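Local coordinates for FBP protein (Leishmania major, PDB 5OEY) that probably hydrolyses fructose 1,6-bisphosphate to fructose 6-phosphate and phosphate with the help of divalent metal ions, as a homotetramer, at residues F116-D121 against L282-P287. Sequence-based numbering, arbitrary orientation.
Sequences FFDPLD and LYEAAP. With MN (manganese (II) ion), chain O; MN (manganese (II) ion), chain N.
Asp118, Asp121 and Glu284 meet on one manganese ion, that of chain O. Asp118 OD2 binds it at 2.1 Å, Asp121 OD1 at 2.2 Å and Glu284 OE2 at 2.2 Å. Asp118 OD2 and Glu284 OE2 come close without a hydrogen bond, because both are ligands of this ion. The carboxylates of Asp121 and Glu284 stand almost perpendicular, with planes 88° apart. Glu284 is extended beyond CG (chi2 178°), which carries its carboxylate from the helix to the ion. Glu284 OE1 is salt-bridged to Arg280, and Asp121 OD2 is held by the backbone N of Val253.

Asp118 bridges two metals. Its OD1 binds the chain N manganese at 2.1 Å, where Leu120 O and a water also bind and Glu97 is a further ligand.

Behind the metals the contact is apolar. Leu282 CD1 sits over the centre of one face of the Phe116 ring, 4.1 Å from its centroid, a CH-pi contact. Tyr283 presses its CB on the backbone of Phe117, with CB 3.5 Å from Phe117 C. Its ring then leads away, and its OH bonds His315.

Strand 116-118 and the helix cross nearly at right angles (97°), joining the N- and C-terminal family regions. The Asp-Pro-Leu-Asp-Gly loop is the metal-binding motif of the inositol monophosphatase and fructose-1,6-bisphosphatase superfamily. An acidic residue from a distant helix, here Glu284, joins it at the metals, forming a two-manganese site.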
loop_
_atom_site.group_PDB
_atom_site.type_symbol
_atom_site.label_atom_id
_atom_site.label_comp_id
_atom_site.label_asym_id
_atom_site.label_seq_id
_atom_site.Cartn_x
_atom_site.Cartn_y
_atom_site.Cartn_z
ATOM N N PHE C 116 -8.093 28.964 1.706
ATOM C CA PHE C 116 -9.096 28.715 2.732
ATOM C C PHE C 116 -9.561 27.308 2.537
ATOM O O PHE C 116 -9.879 26.938 1.417
ATOM C CB PHE C 116 -10.234 29.723 2.612
ATOM C CG PHE C 116 -9.778 31.121 2.840
ATOM C CD1 PHE C 116 -9.260 31.881 1.788
ATOM C CD2 PHE C 116 -9.737 31.642 4.123
ATOM C CE1 PHE C 116 -8.744 33.141 1.996
ATOM C CE2 PHE C 116 -9.236 32.921 4.341
ATOM C CZ PHE C 116 -8.737 33.669 3.273
ATOM N N PHE C 117 -9.533 26.503 3.586
ATOM C CA PHE C 117 -9.836 25.103 3.413
ATOM C C PHE C 117 -10.638 24.478 4.543
ATOM O O PHE C 117 -10.540 24.879 5.701
ATOM C CB PHE C 117 -8.536 24.301 3.175
ATOM C CG PHE C 117 -7.543 24.382 4.298
ATOM C CD1 PHE C 117 -6.593 25.382 4.321
ATOM C CD2 PHE C 117 -7.567 23.448 5.331
ATOM C CE1 PHE C 117 -5.690 25.454 5.368
ATOM C CE2 PHE C 117 -6.670 23.520 6.376
ATOM C CZ PHE C 117 -5.727 24.522 6.394
ATOM N N ASP C 118 -11.430 23.481 4.172
ATOM C CA ASP C 118 -12.084 22.583 5.117
ATOM C C ASP C 118 -11.283 21.295 5.041
ATOM O O ASP C 118 -11.421 20.543 4.090
ATOM C CB ASP C 118 -13.542 22.325 4.706
ATOM C CG ASP C 118 -14.274 21.407 5.658
ATOM O OD1 ASP C 118 -13.736 21.013 6.708
ATOM O OD2 ASP C 118 -15.421 21.117 5.398
ATOM N N PRO C 119 -10.434 21.043 6.025
ATOM C CA PRO C 119 -9.512 19.928 5.885
ATOM C C PRO C 119 -10.176 18.557 5.958
ATOM O O PRO C 119 -9.642 17.601 5.388
ATOM C CB PRO C 119 -8.561 20.129 7.064
ATOM C CG PRO C 119 -9.420 20.754 8.102
ATOM C CD PRO C 119 -10.280 21.706 7.328
ATOM N N LEU C 120 -11.323 18.479 6.621
ATOM C CA LEU C 120 -12.141 17.268 6.585
ATOM C C LEU C 120 -13.631 17.553 6.685
ATOM O O LEU C 120 -14.129 17.946 7.728
ATOM C CB LEU C 120 -11.738 16.303 7.684
ATOM C CG LEU C 120 -12.368 14.916 7.642
ATOM C CD1 LEU C 120 -12.003 14.175 6.369
ATOM C CD2 LEU C 120 -11.839 14.125 8.800
ATOM N N ASP C 121 -14.317 17.328 5.574
ATOM C CA ASP C 121 -15.732 17.574 5.440
ATOM C C ASP C 121 -16.517 16.283 5.622
ATOM O O ASP C 121 -16.206 15.281 5.027
ATOM C CB ASP C 121 -16.031 18.170 4.069
ATOM C CG ASP C 121 -17.517 18.295 3.804
ATOM O OD1 ASP C 121 -18.160 19.178 4.419
ATOM O OD2 ASP C 121 -18.009 17.468 2.992
ATOM N N LEU C 282 -16.326 30.768 2.830
ATOM C CA LEU C 282 -14.928 30.826 2.325
ATOM C C LEU C 282 -14.372 29.462 1.954
ATOM O O LEU C 282 -13.729 29.328 0.922
ATOM C CB LEU C 282 -13.972 31.471 3.341
ATOM C CG LEU C 282 -13.808 32.974 3.399
ATOM C CD1 LEU C 282 -13.067 33.461 2.168
ATOM C CD2 LEU C 282 -15.168 33.639 3.484
ATOM N N TYR C 283 -14.647 28.459 2.788
ATOM C CA TYR C 283 -14.045 27.137 2.624
ATOM C C TYR C 283 -14.987 25.982 2.311
ATOM O O TYR C 283 -14.566 24.823 2.336
ATOM C CB TYR C 283 -13.168 26.789 3.826
ATOM C CG TYR C 283 -13.745 27.120 5.165
ATOM C CD1 TYR C 283 -14.645 26.238 5.776
ATOM C CD2 TYR C 283 -13.391 28.278 5.835
ATOM C CE1 TYR C 283 -15.187 26.502 7.018
ATOM C CE2 TYR C 283 -13.922 28.573 7.078
ATOM C CZ TYR C 283 -14.822 27.680 7.682
ATOM O OH TYR C 283 -15.353 27.982 8.948
ATOM N N GLU C 284 -16.245 26.280 2.013
ATOM C CA GLU C 284 -17.185 25.246 1.591
ATOM C C GLU C 284 -17.972 25.703 0.388
ATOM O O GLU C 284 -17.794 25.191 -0.701
ATOM C CB GLU C 284 -18.130 24.866 2.732
ATOM C CG GLU C 284 -17.446 24.144 3.883
ATOM C CD GLU C 284 -18.367 23.790 5.056
ATOM O OE1 GLU C 284 -19.261 24.591 5.381
ATOM O OE2 GLU C 284 -18.149 22.757 5.727
ATOM N N ALA C 285 -18.798 26.723 0.570
ATOM C CA ALA C 285 -19.722 27.150 -0.465
ATOM C C ALA C 285 -19.080 27.794 -1.686
ATOM O O ALA C 285 -19.455 27.467 -2.804
ATOM C CB ALA C 285 -20.749 28.090 0.131
ATOM N N ALA C 286 -18.141 28.707 -1.487
ATOM C CA ALA C 286 -17.539 29.409 -2.624
ATOM C C ALA C 286 -16.628 28.524 -3.495
ATOM O O ALA C 286 -16.657 28.628 -4.724
ATOM C CB ALA C 286 -16.798 30.657 -2.160
ATOM N N PRO C 287 -15.781 27.675 -2.875
ATOM C CA PRO C 287 -15.028 26.715 -3.706
ATOM C C PRO C 287 -15.921 25.769 -4.507
ATOM O O PRO C 287 -15.750 25.625 -5.723
ATOM C CB PRO C 287 -14.229 25.932 -2.678
ATOM C CG PRO C 287 -14.048 26.902 -1.575
ATOM C CD PRO C 287 -15.341 27.627 -1.477
HETATM MN MN MN O . -17.479 20.713 5.804
HETATM MN MN MN N . -14.883 20.068 8.137
HETATM O O HOH W 1 -13.503 19.850 9.329
#